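Local coordinates for protein MJ1225 (Methanocaldococcus jannaschii, PDB 3KH5), which is of unknown function but binds AMP and ADP through four CBS repeats and is a putative archaeal homologue of the gamma subunit of AMPK, at residues I159-G164 against K168-T173; T197-L202 against E226-R231; K201-D206 against R218-V223. All blocks are in the same frame, centred on the assembly; numbering follows the deposited sequence.

Contact 1 (I159-G164 against K168-T173). With ADP (adenosine-5'-diphosphate), chain E; SO4 (sulfate ion), chain G.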
loop_
_atom_site.group_PDB
_atom_site.type_symbol
_atom_site.label_atom_id
_atom_site.label_comp_id
_atom_site.label_asym_id
_atom_site.label_seq_id
_atom_site.Cartn_x
_atom_site.Cartn_y
_atom_site.Cartn_z
ATOM N N ILE A 159 11.488 -6.383 8.828
ATOM C CA ILE A 159 11.004 -5.372 9.761
ATOM C C ILE A 159 9.605 -5.768 10.225
ATOM O O ILE A 159 8.741 -6.139 9.422
ATOM C CB ILE A 159 10.994 -3.971 9.117
ATOM C CG1 ILE A 159 12.401 -3.584 8.626
ATOM C CG2 ILE A 159 10.413 -2.931 10.075
ATOM C CD1 ILE A 159 13.395 -3.137 9.728
ATOM N N VAL A 160 9.389 -5.646 11.526
ATOM C CA VAL A 160 8.356 -6.390 12.206
ATOM C C VAL A 160 7.650 -5.491 13.237
ATOM O O VAL A 160 8.227 -4.504 13.697
ATOM C CB VAL A 160 9.045 -7.661 12.819
ATOM C CG1 VAL A 160 8.585 -7.995 14.299
ATOM C CG2 VAL A 160 8.912 -8.867 11.892
ATOM N N ALA A 161 6.395 -5.803 13.559
ATOM C CA ALA A 161 5.691 -5.142 14.661
ATOM C C ALA A 161 5.459 -6.168 15.768
ATOM O O ALA A 161 5.698 -7.356 15.556
ATOM C CB ALA A 161 4.372 -4.559 14.177
ATOM N N THR A 162 5.020 -5.727 16.948
ATOM C CA THR A 162 4.626 -6.669 18.007
ATOM C C THR A 162 3.176 -6.432 18.455
ATOM O O THR A 162 2.631 -5.349 18.225
ATOM C CB THR A 162 5.597 -6.664 19.224
ATOM O OG1 THR A 162 5.540 -5.400 19.896
ATOM C CG2 THR A 162 7.033 -6.969 18.803
ATOM N N PRO A 163 2.544 -7.449 19.085
ATOM C CA PRO A 163 1.121 -7.343 19.458
ATOM C C PRO A 163 0.806 -6.145 20.366
ATOM O O PRO A 163 -0.311 -5.615 20.334
ATOM C CB PRO A 163 0.843 -8.660 20.199
ATOM C CG PRO A 163 1.929 -9.597 19.761
ATOM C CD PRO A 163 3.127 -8.751 19.468
ATOM N N GLY A 164 1.800 -5.718 21.143
ATOM C CA GLY A 164 1.643 -4.639 22.119
ATOM C C GLY A 164 1.982 -3.238 21.648
ATOM O O GLY A 164 1.701 -2.271 22.355
ATOM N N LYS A 168 0.496 4.483 16.720
ATOM C CA LYS A 168 1.369 5.621 16.458
ATOM C C LYS A 168 2.820 5.208 16.151
ATOM O O LYS A 168 3.476 5.841 15.322
ATOM C CB LYS A 168 1.298 6.634 17.611
ATOM C CG LYS A 168 2.044 6.229 18.878
ATOM C CD LYS A 168 1.461 6.892 20.122
ATOM C CE LYS A 168 2.524 7.098 21.199
ATOM N NZ LYS A 168 3.362 5.881 21.473
ATOM N N ASP A 169 3.305 4.141 16.796
ATOM C CA ASP A 169 4.693 3.679 16.620
ATOM C C ASP A 169 4.846 2.737 15.433
ATOM O O ASP A 169 5.845 2.797 14.718
ATOM C CB ASP A 169 5.225 3.006 17.892
ATOM C CG ASP A 169 5.265 3.949 19.088
ATOM O OD1 ASP A 169 5.723 5.106 18.940
ATOM O OD2 ASP A 169 4.841 3.530 20.184
ATOM N N VAL A 170 3.866 1.859 15.236
ATOM C CA VAL A 170 3.833 1.013 14.048
ATOM C C VAL A 170 3.742 1.870 12.781
ATOM O O VAL A 170 4.378 1.557 11.776
ATOM C CB VAL A 170 2.676 -0.008 14.106
ATOM C CG1 VAL A 170 2.541 -0.772 12.789
ATOM C CG2 VAL A 170 2.898 -0.975 15.252
ATOM N N ALA A 171 2.963 2.954 12.840
ATOM C CA ALA A 171 2.828 3.893 11.718
ATOM C C ALA A 171 4.168 4.502 11.306
ATOM O O ALA A 171 4.457 4.661 10.115
ATOM C CB ALA A 171 1.833 4.993 12.063
ATOM N N ARG A 172 4.963 4.870 12.309
ATOM C CA ARG A 172 6.325 5.339 12.105
ATOM C C ARG A 172 7.145 4.286 11.392
ATOM O O ARG A 172 7.819 4.579 10.407
ATOM C CB ARG A 172 6.964 5.626 13.450
ATOM C CG ARG A 172 6.497 6.898 14.070
ATOM C CD ARG A 172 7.529 7.953 13.824
ATOM N NE ARG A 172 7.781 8.652 15.072
ATOM C CZ ARG A 172 8.161 9.919 15.159
ATOM N NH1 ARG A 172 8.338 10.647 14.063
ATOM N NH2 ARG A 172 8.362 10.465 16.352
ATOM N N THR A 173 7.074 3.054 11.896
ATOM C CA THR A 173 7.822 1.944 11.323
ATOM C C THR A 173 7.459 1.756 9.857
ATOM O O THR A 173 8.347 1.581 9.026
ATOM C CB THR A 173 7.599 0.626 12.102
ATOM O OG1 THR A 173 7.913 0.827 13.484
ATOM C CG2 THR A 173 8.484 -0.487 11.562
HETATM P PB ADP E . 5.100 -3.724 0.791
HETATM O O1B ADP E . 3.943 -4.252 0.022
HETATM O O2B ADP E . 5.075 -4.207 2.367
HETATM O O3B ADP E . 5.170 -2.108 0.840
HETATM P PA ADP E . 7.180 -3.836 -1.197
HETATM O O1A ADP E . 6.766 -4.599 -2.398
HETATM O O2A ADP E . 7.022 -2.238 -1.339
HETATM O O3A ADP E . 6.457 -4.298 0.175
HETATM O "O5'" ADP E . 8.670 -4.202 -0.772
HETATM C "C5'" ADP E . 9.841 -3.830 -1.521
HETATM C "C4'" ADP E . 10.993 -4.725 -0.990
HETATM O "O4'" ADP E . 11.024 -4.590 0.469
HETATM C "C3'" ADP E . 10.770 -6.218 -1.295
HETATM O "O3'" ADP E . 12.032 -6.849 -1.537
HETATM C "C2'" ADP E . 10.138 -6.763 -0.011
HETATM O "O2'" ADP E . 10.456 -8.151 0.188
HETATM C "C1'" ADP E . 10.777 -5.889 1.080
HETATM N N9 ADP E . 9.864 -5.779 2.273
HETATM C C8 ADP E . 8.540 -5.585 2.267
HETATM N N7 ADP E . 8.080 -5.554 3.519
HETATM C C5 ADP E . 9.109 -5.730 4.336
HETATM C C6 ADP E . 9.241 -5.790 5.721
HETATM N N6 ADP E . 8.180 -5.656 6.516
HETATM N N1 ADP E . 10.465 -5.982 6.240
HETATM C C2 ADP E . 11.528 -6.119 5.453
HETATM N N3 ADP E . 11.432 -6.065 4.130
HETATM C C4 ADP E . 10.241 -5.872 3.544
HETATM S S SO4 G . 4.276 -7.284 23.132
HETATM O O1 SO4 G . 5.561 -6.785 22.642
HETATM O O2 SO4 G . 3.995 -6.713 24.445
HETATM O O3 SO4 G . 3.214 -6.902 22.211
HETATM O O4 SO4 G . 4.312 -8.741 23.225
HETATM O O HOH W 1 6.835 -1.874 14.371
#

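Contact 2 (T197-L202 against E226-R231). With AMP (adenosine monophosphate), chain C.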
loop_
_atom_site.group_PDB
_atom_site.type_symbol
_atom_site.label_atom_id
_atom_site.label_comp_id
_atom_site.label_asym_id
_atom_site.label_seq_id
_atom_site.Cartn_x
_atom_site.Cartn_y
_atom_site.Cartn_z
ATOM N N THR A 197 -3.729 -0.523 5.211
ATOM C CA THR A 197 -5.168 -0.675 4.947
ATOM C C THR A 197 -5.980 -0.835 6.242
ATOM O O THR A 197 -7.065 -0.254 6.389
ATOM C CB THR A 197 -5.411 -1.885 3.991
ATOM O OG1 THR A 197 -5.019 -1.529 2.658
ATOM C CG2 THR A 197 -6.871 -2.310 3.974
ATOM N N ASP A 198 -5.437 -1.621 7.171
ATOM C CA ASP A 198 -6.019 -1.797 8.502
ATOM C C ASP A 198 -6.166 -0.464 9.230
ATOM O O ASP A 198 -7.142 -0.247 9.954
ATOM C CB ASP A 198 -5.150 -2.742 9.337
ATOM C CG ASP A 198 -5.144 -4.159 8.797
ATOM O OD1 ASP A 198 -6.232 -4.684 8.483
ATOM O OD2 ASP A 198 -4.051 -4.755 8.690
ATOM N N PHE A 199 -5.191 0.422 9.033
ATOM C CA PHE A 199 -5.219 1.738 9.659
ATOM C C PHE A 199 -6.341 2.622 9.060
ATOM O O PHE A 199 -7.011 3.353 9.811
ATOM C CB PHE A 199 -3.820 2.407 9.653
ATOM C CG PHE A 199 -2.764 1.676 10.495
ATOM C CD1 PHE A 199 -3.095 0.556 11.266
ATOM C CD2 PHE A 199 -1.446 2.136 10.535
ATOM C CE1 PHE A 199 -2.129 -0.103 12.036
ATOM C CE2 PHE A 199 -0.473 1.483 11.309
ATOM C CZ PHE A 199 -0.820 0.361 12.058
ATOM N N ILE A 200 -6.571 2.524 7.739
ATOM C CA ILE A 200 -7.695 3.231 7.084
ATOM C C ILE A 200 -9.047 2.694 7.542
ATOM O O ILE A 200 -9.994 3.465 7.779
ATOM C CB ILE A 200 -7.717 3.091 5.528
ATOM C CG1 ILE A 200 -6.312 3.244 4.890
ATOM C CG2 ILE A 200 -8.695 4.125 4.900
ATOM C CD1 ILE A 200 -5.692 4.616 5.089
ATOM N N LYS A 201 -9.145 1.368 7.625
ATOM C CA LYS A 201 -10.374 0.694 8.031
ATOM C C LYS A 201 -10.753 1.071 9.456
ATOM O O LYS A 201 -11.937 1.230 9.765
ATOM C CB LYS A 201 -10.221 -0.823 7.926
ATOM C CG LYS A 201 -10.208 -1.371 6.507
ATOM C CD LYS A 201 -9.922 -2.866 6.537
ATOM C CE LYS A 201 -10.298 -3.540 5.227
ATOM N NZ LYS A 201 -9.944 -4.989 5.239
ATOM N N LEU A 202 -9.745 1.207 10.318
ATOM C CA LEU A 202 -9.964 1.658 11.686
ATOM C C LEU A 202 -10.608 3.045 11.706
ATOM O O LEU A 202 -11.526 3.288 12.485
ATOM C CB LEU A 202 -8.658 1.651 12.487
ATOM C CG LEU A 202 -8.775 1.967 13.986
ATOM C CD1 LEU A 202 -9.699 0.984 14.711
ATOM C CD2 LEU A 202 -7.409 1.970 14.639
ATOM N N GLU A 226 -2.640 -5.866 18.645
ATOM C CA GLU A 226 -3.474 -7.012 18.999
ATOM C C GLU A 226 -4.962 -6.744 18.765
ATOM O O GLU A 226 -5.718 -7.666 18.459
ATOM C CB GLU A 226 -3.238 -7.421 20.457
ATOM C CG GLU A 226 -3.702 -6.390 21.479
ATOM C CD GLU A 226 -3.258 -6.705 22.893
ATOM O OE1 GLU A 226 -3.550 -5.882 23.787
ATOM O OE2 GLU A 226 -2.623 -7.759 23.118
ATOM N N GLU A 227 -5.373 -5.487 18.906
ATOM C CA GLU A 227 -6.781 -5.131 18.778
ATOM C C GLU A 227 -7.259 -5.152 17.337
ATOM O O GLU A 227 -8.433 -5.428 17.071
ATOM C CB GLU A 227 -7.043 -3.748 19.380
ATOM C CG GLU A 227 -6.777 -3.658 20.873
ATOM C CD GLU A 227 -7.589 -4.660 21.674
ATOM O OE1 GLU A 227 -7.070 -5.168 22.691
ATOM O OE2 GLU A 227 -8.748 -4.944 21.290
ATOM N N ILE A 228 -6.351 -4.859 16.411
ATOM C CA ILE A 228 -6.735 -4.630 15.020
ATOM C C ILE A 228 -6.033 -5.513 13.990
ATOM O O ILE A 228 -6.464 -5.574 12.834
ATOM C CB ILE A 228 -6.620 -3.125 14.622
ATOM C CG1 ILE A 228 -5.193 -2.600 14.828
ATOM C CG2 ILE A 228 -7.647 -2.280 15.389
ATOM C CD1 ILE A 228 -4.878 -1.327 14.044
ATOM N N MET A 229 -4.969 -6.202 14.404
ATOM C CA MET A 229 -4.236 -7.086 13.502
ATOM C C MET A 229 -5.070 -8.271 13.027
ATOM O O MET A 229 -6.060 -8.661 13.655
ATOM C CB MET A 229 -2.934 -7.584 14.140
ATOM C CG MET A 229 -3.111 -8.655 15.206
ATOM S SD MET A 229 -1.521 -9.073 15.932
ATOM C CE MET A 229 -1.990 -10.370 17.077
ATOM N N LYS A 230 -4.648 -8.820 11.897
ATOM C CA LYS A 230 -5.184 -10.049 11.363
ATOM C C LYS A 230 -4.347 -11.184 11.943
ATOM O O LYS A 230 -3.152 -11.273 11.660
ATOM C CB LYS A 230 -5.069 -10.004 9.836
ATOM C CG LYS A 230 -5.502 -11.257 9.107
ATOM C CD LYS A 230 -7.004 -11.428 9.156
ATOM C CE LYS A 230 -7.438 -12.581 8.280
ATOM N NZ LYS A 230 -8.688 -13.177 8.807
ATOM N N ARG A 231 -4.962 -12.037 12.760
ATOM C CA ARG A 231 -4.231 -13.097 13.460
ATOM C C ARG A 231 -3.916 -14.270 12.562
ATOM O O ARG A 231 -2.894 -14.935 12.735
ATOM C CB ARG A 231 -5.025 -13.596 14.659
ATOM C CG ARG A 231 -5.037 -12.629 15.797
ATOM C CD ARG A 231 -5.827 -13.190 16.945
ATOM N NE ARG A 231 -6.208 -12.119 17.851
ATOM C CZ ARG A 231 -5.440 -11.653 18.833
ATOM N NH1 ARG A 231 -4.235 -12.168 19.057
ATOM N NH2 ARG A 231 -5.884 -10.667 19.599
HETATM P P AMP C . -3.429 -4.915 1.774
HETATM O O1P AMP C . -4.238 -4.335 0.672
HETATM O O2P AMP C . -2.553 -3.777 2.515
HETATM O O3P AMP C . -2.345 -5.997 1.241
HETATM O "O5'" AMP C . -4.297 -5.626 2.920
HETATM C "C5'" AMP C . -5.732 -5.805 2.839
HETATM C "C4'" AMP C . -6.195 -6.759 3.943
HETATM O "O4'" AMP C . -5.504 -8.015 3.682
HETATM C "C3'" AMP C . -5.669 -6.211 5.283
HETATM O "O3'" AMP C . -6.645 -6.400 6.328
HETATM C "C2'" AMP C . -4.439 -7.075 5.555
HETATM O "O2'" AMP C . -4.258 -7.251 6.964
HETATM C "C1'" AMP C . -4.812 -8.399 4.880
HETATM N N9 AMP C . -3.615 -9.201 4.491
HETATM C C8 AMP C . -2.556 -8.776 3.794
HETATM N N7 AMP C . -1.686 -9.775 3.641
HETATM C C5 AMP C . -2.198 -10.841 4.247
HETATM C C6 AMP C . -1.757 -12.144 4.416
HETATM N N6 AMP C . -0.585 -12.526 3.913
HETATM N N1 AMP C . -2.535 -13.009 5.095
HETATM C C2 AMP C . -3.708 -12.635 5.600
HETATM N N3 AMP C . -4.157 -11.396 5.454
HETATM C C4 AMP C . -3.426 -10.484 4.785
#

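Contact 3 (K201-D206 against R218-V223)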
loop_
_atom_site.group_PDB
_atom_site.type_symbol
_atom_site.label_atom_id
_atom_site.label_comp_id
_atom_site.label_asym_id
_atom_site.label_seq_id
_atom_site.Cartn_x
_atom_site.Cartn_y
_atom_site.Cartn_z
ATOM N N LYS A 201 -9.145 1.368 7.625
ATOM C CA LYS A 201 -10.374 0.694 8.031
ATOM C C LYS A 201 -10.753 1.071 9.456
ATOM O O LYS A 201 -11.937 1.230 9.765
ATOM C CB LYS A 201 -10.221 -0.823 7.926
ATOM C CG LYS A 201 -10.208 -1.371 6.507
ATOM C CD LYS A 201 -9.922 -2.866 6.537
ATOM C CE LYS A 201 -10.298 -3.540 5.227
ATOM N NZ LYS A 201 -9.944 -4.989 5.239
ATOM N N LEU A 202 -9.745 1.207 10.318
ATOM C CA LEU A 202 -9.964 1.658 11.686
ATOM C C LEU A 202 -10.608 3.045 11.706
ATOM O O LEU A 202 -11.526 3.288 12.485
ATOM C CB LEU A 202 -8.658 1.651 12.487
ATOM C CG LEU A 202 -8.775 1.967 13.986
ATOM C CD1 LEU A 202 -9.699 0.984 14.711
ATOM C CD2 LEU A 202 -7.409 1.970 14.639
ATOM N N LEU A 203 -10.131 3.935 10.834
ATOM C CA LEU A 203 -10.656 5.297 10.733
ATOM C C LEU A 203 -12.130 5.350 10.356
ATOM O O LEU A 203 -12.884 6.162 10.895
ATOM C CB LEU A 203 -9.840 6.118 9.733
ATOM C CG LEU A 203 -8.513 6.687 10.238
ATOM C CD1 LEU A 203 -7.886 7.546 9.156
ATOM C CD2 LEU A 203 -8.694 7.492 11.526
ATOM N N GLY A 204 -12.535 4.481 9.433
ATOM C CA GLY A 204 -13.930 4.397 9.024
ATOM C C GLY A 204 -14.772 3.457 9.869
ATOM O O GLY A 204 -15.758 2.906 9.377
ATOM N N SER A 205 -14.401 3.265 11.134
ATOM C CA SER A 205 -15.184 2.402 12.022
ATOM C C SER A 205 -16.158 3.205 12.888
ATOM O O SER A 205 -16.018 4.423 13.032
ATOM C CB SER A 205 -14.275 1.528 12.896
ATOM O OG SER A 205 -13.581 2.298 13.862
ATOM N N ASP A 206 -17.153 2.509 13.440
ATOM C CA ASP A 206 -18.042 3.089 14.441
ATOM C C ASP A 206 -17.218 3.488 15.652
ATOM O O ASP A 206 -17.319 4.620 16.135
ATOM C CB ASP A 206 -19.126 2.091 14.864
ATOM C CG ASP A 206 -20.198 1.893 13.805
ATOM O OD1 ASP A 206 -20.447 2.823 13.005
ATOM O OD2 ASP A 206 -20.804 0.801 13.779
ATOM N N ARG A 218 -6.925 10.946 20.135
ATOM C CA ARG A 218 -5.698 10.273 20.548
ATOM C C ARG A 218 -5.842 8.774 20.805
ATOM O O ARG A 218 -4.882 8.023 20.602
ATOM C CB ARG A 218 -5.110 10.964 21.780
ATOM C CG ARG A 218 -3.663 10.599 22.073
ATOM C CD ARG A 218 -3.157 11.325 23.300
ATOM N NE ARG A 218 -3.755 10.828 24.539
ATOM C CZ ARG A 218 -3.770 11.503 25.687
ATOM N NH1 ARG A 218 -3.228 12.714 25.761
ATOM N NH2 ARG A 218 -4.333 10.970 26.765
ATOM N N GLU A 219 -7.018 8.332 21.241
ATOM C CA GLU A 219 -7.193 6.913 21.532
ATOM C C GLU A 219 -7.150 6.068 20.253
ATOM O O GLU A 219 -6.911 4.862 20.321
ATOM C CB GLU A 219 -8.458 6.652 22.361
ATOM C CG GLU A 219 -8.277 5.608 23.481
ATOM C CD GLU A 219 -7.253 6.018 24.542
ATOM O OE1 GLU A 219 -7.428 7.088 25.167
ATOM O OE2 GLU A 219 -6.279 5.262 24.755
ATOM N N ILE A 220 -7.355 6.705 19.097
ATOM C CA ILE A 220 -7.187 6.031 17.808
ATOM C C ILE A 220 -5.740 5.569 17.627
ATOM O O ILE A 220 -5.495 4.379 17.376
ATOM C CB ILE A 220 -7.635 6.909 16.606
ATOM C CG1 ILE A 220 -9.126 7.254 16.727
ATOM C CG2 ILE A 220 -7.348 6.191 15.275
ATOM C CD1 ILE A 220 -9.605 8.329 15.750
ATOM N N THR A 221 -4.783 6.484 17.770
ATOM C CA THR A 221 -3.377 6.115 17.572
ATOM C C THR A 221 -2.732 5.408 18.768
ATOM O O THR A 221 -1.620 4.886 18.647
ATOM C CB THR A 221 -2.497 7.307 17.124
ATOM O OG1 THR A 221 -2.556 8.355 18.102
ATOM C CG2 THR A 221 -2.943 7.827 15.760
ATOM N N ASN A 222 -3.418 5.379 19.909
ATOM C CA ASN A 222 -2.918 4.633 21.069
ATOM C C ASN A 222 -3.291 3.143 21.051
ATOM O O ASN A 222 -2.739 2.352 21.823
ATOM C CB ASN A 222 -3.344 5.299 22.387
ATOM C CG ASN A 222 -2.495 6.518 22.731
ATOM O OD1 ASN A 222 -1.280 6.528 22.528
ATOM N ND2 ASN A 222 -3.139 7.548 23.269
ATOM N N VAL A 223 -4.215 2.774 20.160
ATOM C CA VAL A 223 -4.674 1.388 19.993
ATOM C C VAL A 223 -3.487 0.475 19.715
ATOM O O VAL A 223 -2.575 0.855 18.978
ATOM C CB VAL A 223 -5.696 1.272 18.827
ATOM C CG1 VAL A 223 -6.121 -0.181 18.598
ATOM C CG2 VAL A 223 -6.915 2.111 19.112
#

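Contact 1 (I159-G164 against K168-T173)
Ile-159 and Thr-173 meet methyl to methyl because each sends its CG2 anti to the backbone N. In Thr-173 the hydroxyl OG1 lies beside the backbone N (chi1 -55°), and CG2 takes the place anti to it. The pair joins the segment 159-164 to the helix 167-177 within a CBS domain, at the edge of an ADP pocket. Ile-159 CG2 and Thr-173 CG2 are 3.5 Å apart, tighter than usual for two carbons, and the side chains cross at a slant. Further along, the packing is looser: Ala-161 CB lies 4.0 Å from Val-170 CG2. No direct hydrogen bond links the two segments. A water connects them instead, hydrogen-bonded to both Val-160 O and Thr-173 OG1. The backbone of Ala-161 is bonded to Pro-183 and Val-185 of strand 181-186, while Val-170 and Thr-173 rest on Leu-182 of that strand. The loop 159-164 and the helix thus both meet the same strand. The backbone of Ile-159 also reads the adenine. Its carbonyl takes the N6 amino group and its amide gives to N1, a pairing that matches adenine. ADP N6 donates to Ile-159 O at 3.0 Å, with an angle of 168° at the hydrogen. Ile-159 N donates to ADP N1 at 2.8 Å, with an angle of 161°.

Contact 2 (T197-L202 against E226-R231)
Ile-228 lays its CD1 methyl against the CE1 corner of the Phe-199 ring, with Ile-228 CD1 and Phe-199 CE1 3.6 Å apart. The methyl approaches the ring obliquely, and the two side chains cross at about a right angle. The other branch of the isoleucine turns to Leu-202: Ile-228 CG2 is 3.9 Å from Leu-202 CD1. With chi1 at 58°, CG1 of Ile-228 lies between the backbone N and the carbonyl carbon and carries CD1 to Phe-199, while CG2, anti to the carbonyl carbon, goes to Leu-202. Phe-199 and Leu-202 are three residues apart on the helix 196-203, so they share one flank of it. The contact is apolar, without a hydrogen bond between the segments.

The residue before Phe-199, Asp-198, belongs to an AMP site. Its two carboxylate oxygens take one ribose hydroxyl each. AMP O3' donates to Asp-198 OD1 at 2.8 Å, and AMP O2' donates to Asp-198 OD2 at 3.0 Å. Thr-195 N also donates to OD2, which fixes the carboxylate from its own chain. With an alanine here, both ribose hydroxyls would probably lose their acceptors and the amide of Thr-195 its side-chain partner. Thr-197 OG1 adds a weak bond to the phosphate at AMP O2P. From the segment 226-231, Lys-230 brings its CG to 3.9 Å from AMP N3, obliquely, above the plane of the base.

The site therefore draws on two CBS repeats. Around it, Phe-199 is also packed by helix 167-177 and helix 54-63, and Ile-194 of strand 189-195 touches both Phe-199 and Ile-228.

Contact 3 (K201-D206 against R218-V223)
Leu-203 and Ile-220 are the closest backbone pair, with CA atoms 7.9 Å apart, where the end of helix 196-203, in the third CBS repeat, faces the short, weakly bonded helix 218-222, which leads on to helix 225-228. Side chains bridge the gap. CG2 of Ile-220, anti to the backbone N, is the branch that meets both leucines. Ile-220 CG2 lies 4.2 Å from Leu-203 CD2, and these side chains cross at about a right angle. Leu-202 comes in with its other methyl, CD2, which is 4.3 Å from Ile-220 CG2. The same methyl is also 4.1 Å from Ile-220 O. The packing is loose.

Gly-204 is the first residue past helix 196-203, and Ser-205 ties off the turn. Ser-205 OG donates to Leu-202 O at 2.7 Å, with the donor tilted 15° from the carbonyl plane. Ser-205 N donates to the same oxygen at 3.2 Å, so two donors hold it. Ser-205 is also the N-cap of the next helix, and its OG receives the amide of Ala-208. That helix, 206-213, covers the contact with Met-212, which touches both Leu-203 and Ile-220, while Leu-167 of helix 167-177 packs on Leu-202.

How the contacts relate
Contact 1 comes first along the chain and closes before contacts 2 and 3 open. Those two start from the same helix, 196-203, and share Lys-201 and Leu-202. Their second segments follow each other on helices 218-222 and 225-228, and their centres are about 9 Å apart. Contact 1 lies about 12 Å from contact 2 and about 15 Å from contact 3, centre to centre. It is joined to contact 2 by Val-170 packing on Phe-199, and to contact 3 by a probable backbone bond between Lys-168 and Thr-221. Contacts 1 and 2 each include residues of a nucleotide pocket, for ADP and AMP respectively, and lie in touching parts of the fold.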